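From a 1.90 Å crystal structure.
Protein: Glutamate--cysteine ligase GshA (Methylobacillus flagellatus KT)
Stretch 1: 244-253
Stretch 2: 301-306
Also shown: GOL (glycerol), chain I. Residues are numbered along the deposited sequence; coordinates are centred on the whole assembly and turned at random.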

ATOM      1  N   ASP A 244     -46.321 -10.315 -11.502  1.00 21.51           N
ATOM      2  CA  ASP A 244     -46.533 -10.660 -12.904  1.00 21.72           C
ATOM      3  C   ASP A 244     -46.734  -9.370 -13.684  1.00 21.06           C
ATOM      4  O   ASP A 244     -47.796  -8.763 -13.617  1.00 20.28           O
ATOM      5  N   PHE A 245     -45.694  -8.948 -14.408  1.00 21.22           N
ATOM      6  CA  PHE A 245     -45.760  -7.704 -15.205  1.00 21.53           C
ATOM      7  C   PHE A 245     -46.539  -7.853 -16.520  1.00 22.51           C
ATOM      8  O   PHE A 245     -46.745  -6.863 -17.235  1.00 21.83           O
ATOM      9  N   HIS A 246     -47.015  -9.064 -16.825  1.00 23.20           N
ATOM     10  CA  HIS A 246     -48.016  -9.212 -17.910  1.00 24.77           C
ATOM     11  C   HIS A 246     -49.461  -9.163 -17.446  1.00 25.53           C
ATOM     12  O   HIS A 246     -50.373  -9.347 -18.248  1.00 26.66           O
ATOM     13  N   ALA A 247     -49.687  -8.895 -16.169  1.00 25.39           N
ATOM     14  CA  ALA A 247     -51.035  -8.685 -15.669  1.00 25.76           C
ATOM     15  C   ALA A 247     -51.036  -7.411 -14.822  1.00 25.53           C
ATOM     16  O   ALA A 247     -49.987  -6.795 -14.629  1.00 24.60           O
ATOM     17  N   ARG A 248     -52.202  -7.034 -14.312  1.00 25.22           N
ATOM     18  CA  ARG A 248     -52.318  -5.817 -13.517  1.00 26.36           C
ATOM     19  C   ARG A 248     -52.683  -6.079 -12.045  1.00 26.26           C
ATOM     20  O   ARG A 248     -52.968  -5.151 -11.285  1.00 25.74           O
ATOM     21  N   LEU A 249     -52.648  -7.344 -11.632  1.00 25.31           N
ATOM     22  CA  LEU A 249     -52.990  -7.692 -10.249  1.00 25.07           C
ATOM     23  C   LEU A 249     -52.097  -6.935  -9.251  1.00 24.33           C
ATOM     24  O   LEU A 249     -52.569  -6.520  -8.182  1.00 23.68           O
ATOM     25  N   GLY A 250     -50.813  -6.789  -9.607  1.00 23.24           N
ATOM     26  CA  GLY A 250     -49.834  -6.136  -8.762  1.00 23.08           C
ATOM     27  C   GLY A 250     -49.708  -4.639  -8.977  1.00 22.83           C
ATOM     28  O   GLY A 250     -48.897  -4.000  -8.344  1.00 22.20           O
ATOM     29  N   GLU A 251     -50.524  -4.074  -9.847  1.00 23.06           N
ATOM     30  CA  GLU A 251     -50.375  -2.676 -10.225  1.00 23.37           C
ATOM     31  C   GLU A 251     -50.563  -1.694  -9.066  1.00 22.98           C
ATOM     32  O   GLU A 251     -49.724  -0.821  -8.840  1.00 22.33           O
ATOM     33  N   GLU A 252     -51.669  -1.808  -8.341  1.00 22.77           N
ATOM     34  CA  GLU A 252     -51.943  -0.866  -7.264  1.00 23.47           C
ATOM     35  C   GLU A 252     -50.929  -0.970  -6.119  1.00 22.59           C
ATOM     36  O   GLU A 252     -50.538   0.052  -5.563  1.00 22.61           O
ATOM     37  N   GLN A 253     -50.528  -2.187  -5.784  1.00 21.40           N
ATOM     38  CA  GLN A 253     -49.473  -2.461  -4.799  1.00 22.18           C
ATOM     39  C   GLN A 253     -48.204  -1.682  -5.171  1.00 20.16           C
ATOM     40  O   GLN A 253     -47.669  -0.925  -4.378  1.00 19.78           O
ATOM     41  N   ASP A 301     -46.623   6.321 -13.779  1.00 19.97           N
ATOM     42  CA  ASP A 301     -45.636   5.724 -14.658  1.00 20.23           C
ATOM     43  C   ASP A 301     -45.542   4.198 -14.529  1.00 20.38           C
ATOM     44  O   ASP A 301     -45.045   3.558 -15.444  1.00 20.66           O
ATOM     45  N   VAL A 302     -45.999   3.605 -13.432  1.00 20.64           N
ATOM     46  CA  VAL A 302     -46.020   2.130 -13.361  1.00 21.59           C
ATOM     47  C   VAL A 302     -47.365   1.490 -13.734  1.00 23.67           C
ATOM     48  O   VAL A 302     -47.477   0.258 -13.763  1.00 24.38           O
ATOM     49  N   ARG A 303     -48.374   2.316 -14.014  1.00 24.61           N
ATOM     50  CA  ARG A 303     -49.688   1.844 -14.408  1.00 25.45           C
ATOM     51  C   ARG A 303     -49.759   1.704 -15.925  1.00 26.95           C
ATOM     52  O   ARG A 303     -49.215   2.516 -16.677  1.00 25.94           O
ATOM     53  N   ASP A 304     -50.429   0.644 -16.356  1.00 29.08           N
ATOM     54  CA  ASP A 304     -50.751   0.436 -17.773  1.00 30.89           C
ATOM     55  C   ASP A 304     -49.499   0.462 -18.651  1.00 30.80           C
ATOM     56  O   ASP A 304     -49.432   1.181 -19.653  1.00 31.10           O
ATOM     57  N   LEU A 305     -48.480  -0.300 -18.241  1.00 30.02           N
ATOM     58  CA  LEU A 305     -47.215  -0.354 -18.970  1.00 29.23           C
ATOM     59  C   LEU A 305     -47.430  -0.811 -20.393  1.00 29.67           C
ATOM     60  O   LEU A 305     -48.307  -1.649 -20.669  1.00 30.00           O
ATOM     61  N   ASN A 306     -46.608  -0.331 -21.309  1.00 30.41           N
ATOM     62  CA  ASN A 306     -46.720  -0.821 -22.686  1.00 30.98           C
ATOM     63  C   ASN A 306     -45.982  -2.155 -22.889  1.00 31.07           C
ATOM     64  O   ASN A 306     -45.285  -2.661 -21.977  1.00 30.03           O
TER

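Contacts between a loop-helix segment and an irregular one often rest on a few charged side chains, and this pair illustrates the principle. The strongest link joins Glu 252 to Arg 303. The CA-to-CB bond of Glu 252 points away, but its m, m rotamer folds the carboxylate back to the edge of the guanidinium. Arg 303 (m, t, t) then donates from NH2 to OE1 of Glu 252 at 2.9 Å and from NE to OE2 at 3.0 Å, a two-pronged salt bridge.

Glu 251 (t, t) is the hub. Its OE1 and OE2 each lie 2.9 Å from Arg 248, OE1 accepting from NE and OE2 from NH2, while OE1 also receives the backbone N of Asp 304 at 3.3 Å, almost linearly. Arg 248 (m, t, p) points toward the other stretch, where OD1 of Asp 304 sits over one guanidinium face, 3.5 Å from NH1; this salt bridge is purely electrostatic.

Water 1 donates to Glu 251 OE1 (3.2 Å) and accepts from Leu 305 N (3.1 Å). It also bonds O3 of a glycerol, probably from the crystallisation liquor, which spans both stretches: O3 donates to Val 302 O (2.5 Å) and O2 to Ala 247 O (2.7 Å).

Apolar packing is modest: Phe 245 CD1 meets Leu 305 CD1 at 4.0 Å, both in m rotamers.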

ATOM      1  CB  ASP A 244     -47.759 -11.582 -13.072  1.00 22.32           C
ATOM      2  CG  ASP A 244     -48.045 -11.925 -14.552  1.00 25.52           C
ATOM      3  OD1 ASP A 244     -47.200 -11.567 -15.435  1.00 24.82           O
ATOM      4  OD2 ASP A 244     -49.123 -12.522 -14.821  1.00 25.34           O
ATOM      5  CB  PHE A 245     -44.357  -7.159 -15.457  1.00 21.65           C
ATOM      6  CG  PHE A 245     -43.745  -6.510 -14.253  1.00 20.81           C
ATOM      7  CD1 PHE A 245     -44.026  -5.189 -13.947  1.00 22.16           C
ATOM      8  CD2 PHE A 245     -42.861  -7.206 -13.449  1.00 20.15           C
ATOM      9  CE1 PHE A 245     -43.438  -4.571 -12.855  1.00 20.78           C
ATOM     10  CE2 PHE A 245     -42.285  -6.600 -12.344  1.00 20.23           C
ATOM     11  CZ  PHE A 245     -42.567  -5.277 -12.054  1.00 20.08           C
ATOM     12  CB  HIS A 246     -47.746 -10.471 -18.725  1.00 25.23           C
ATOM     13  CG  HIS A 246     -46.451 -10.411 -19.462  1.00 26.30           C
ATOM     14  ND1 HIS A 246     -46.261  -9.586 -20.558  1.00 27.71           N
ATOM     15  CD2 HIS A 246     -45.264 -11.022 -19.235  1.00 26.50           C
ATOM     16  CE1 HIS A 246     -45.011  -9.710 -20.979  1.00 26.84           C
ATOM     17  NE2 HIS A 246     -44.385 -10.565 -20.189  1.00 26.63           N
ATOM     18  CB  ALA A 247     -51.486  -9.881 -14.843  1.00 25.71           C
ATOM     19  CB  ARG A 248     -53.300  -4.887 -14.216  1.00 27.49           C
ATOM     20  CG  ARG A 248     -52.854  -4.627 -15.684  1.00 30.37           C
ATOM     21  CD  ARG A 248     -53.776  -3.730 -16.430  1.00 34.10           C
ATOM     22  NE  ARG A 248     -53.737  -2.374 -15.902  1.00 38.21           N
ATOM     23  CZ  ARG A 248     -54.415  -1.348 -16.408  1.00 42.35           C
ATOM     24  NH1 ARG A 248     -55.201  -1.517 -17.471  1.00 44.96           N
ATOM     25  NH2 ARG A 248     -54.309  -0.147 -15.852  1.00 42.88           N
ATOM     26  CB  LEU A 249     -52.834  -9.200 -10.002  1.00 24.65           C
ATOM     27  CG  LEU A 249     -53.791 -10.115 -10.777  1.00 24.83           C
ATOM     28  CD1 LEU A 249     -53.475 -11.567 -10.464  1.00 24.54           C
ATOM     29  CD2 LEU A 249     -55.234  -9.788 -10.487  1.00 24.71           C
ATOM     30  CB  GLU A 251     -51.343  -2.376 -11.339  1.00 24.54           C
ATOM     31  CG  GLU A 251     -51.287  -0.981 -11.867  1.00 26.62           C
ATOM     32  CD  GLU A 251     -51.961  -0.875 -13.213  1.00 29.70           C
ATOM     33  OE1 GLU A 251     -51.521  -1.557 -14.173  1.00 35.57           O
ATOM     34  OE2 GLU A 251     -52.917  -0.109 -13.301  1.00 30.77           O
ATOM     35  CB  GLU A 252     -53.382  -0.976  -6.766  1.00 23.65           C
ATOM     36  CG  GLU A 252     -54.393  -0.383  -7.786  1.00 29.78           C
ATOM     37  CD  GLU A 252     -54.052   1.084  -8.183  1.00 33.85           C
ATOM     38  OE1 GLU A 252     -53.825   1.892  -7.261  1.00 37.47           O
ATOM     39  OE2 GLU A 252     -53.961   1.421  -9.401  1.00 38.45           O
ATOM     40  CB  GLN A 253     -49.146  -3.981  -4.812  1.00 22.78           C
ATOM     41  CG  GLN A 253     -47.799  -4.405  -4.199  1.00 28.94           C
ATOM     42  CD  GLN A 253     -47.978  -5.033  -2.833  1.00 36.54           C
ATOM     43  OE1 GLN A 253     -48.811  -4.549  -2.017  1.00 42.66           O
ATOM     44  NE2 GLN A 253     -47.259  -6.151  -2.576  1.00 35.06           N
ATOM     45  CB  ASP A 301     -44.226   6.313 -14.411  1.00 20.31           C
ATOM     46  CG  ASP A 301     -44.100   7.770 -14.827  1.00 21.57           C
ATOM     47  OD1 ASP A 301     -44.931   8.257 -15.612  1.00 20.79           O
ATOM     48  OD2 ASP A 301     -43.172   8.441 -14.355  1.00 21.15           O
ATOM     49  CB  VAL A 302     -45.509   1.576 -11.994  1.00 22.20           C
ATOM     50  CG1 VAL A 302     -44.066   2.034 -11.747  1.00 20.32           C
ATOM     51  CG2 VAL A 302     -46.415   1.948 -10.822  1.00 21.20           C
ATOM     52  CB  ARG A 303     -50.769   2.814 -13.949  1.00 25.43           C
ATOM     53  CG  ARG A 303     -50.920   2.896 -12.463  1.00 25.30           C
ATOM     54  CD  ARG A 303     -51.988   3.878 -12.036  1.00 26.05           C
ATOM     55  NE  ARG A 303     -52.323   3.665 -10.626  1.00 27.21           N
ATOM     56  CZ  ARG A 303     -52.115   4.529  -9.638  1.00 29.46           C
ATOM     57  NH1 ARG A 303     -51.609   5.747  -9.854  1.00 31.48           N
ATOM     58  NH2 ARG A 303     -52.461   4.180  -8.403  1.00 31.75           N
ATOM     59  CB  ASP A 304     -51.787   1.486 -18.229  1.00 32.12           C
ATOM     60  CG  ASP A 304     -52.581   1.031 -19.435  1.00 36.14           C
ATOM     61  OD1 ASP A 304     -52.766  -0.202 -19.610  1.00 42.34           O
ATOM     62  OD2 ASP A 304     -53.009   1.904 -20.213  1.00 42.85           O
ATOM     63  CB  LEU A 305     -46.270  -1.360 -18.294  1.00 28.88           C
ATOM     64  CG  LEU A 305     -45.815  -1.080 -16.872  1.00 26.11           C
ATOM     65  CD1 LEU A 305     -44.950  -2.234 -16.420  1.00 26.00           C
ATOM     66  CD2 LEU A 305     -45.063   0.233 -16.803  1.00 23.94           C
ATOM     67  CB  ASN A 306     -46.272   0.255 -23.682  1.00 31.44           C
ATOM     68  CG  ASN A 306     -44.810   0.589 -23.562  1.00 32.41           C
ATOM     69  OD1 ASN A 306     -43.964  -0.289 -23.377  1.00 31.01           O
ATOM     70  ND2 ASN A 306     -44.496   1.881 -23.672  1.00 33.09           N
TER
HETATM   71  C1  GOL I 439     -47.391  -5.346 -11.789  1.00 40.04           C
HETATM   72  O1  GOL I 439     -48.256  -6.478 -11.657  1.00 41.14           O
HETATM   73  C2  GOL I 439     -47.981  -4.416 -12.845  1.00 38.61           C
HETATM   74  O2  GOL I 439     -47.941  -5.043 -14.109  1.00 36.76           O
HETATM   75  C3  GOL I 439     -47.243  -3.075 -12.921  1.00 37.93           C
HETATM   76  O3  GOL I 439     -48.031  -2.168 -13.646  1.00 40.67           O
HETATM   77  O   HOH W   1     -49.369  -2.474 -16.286  1.00 40.72           O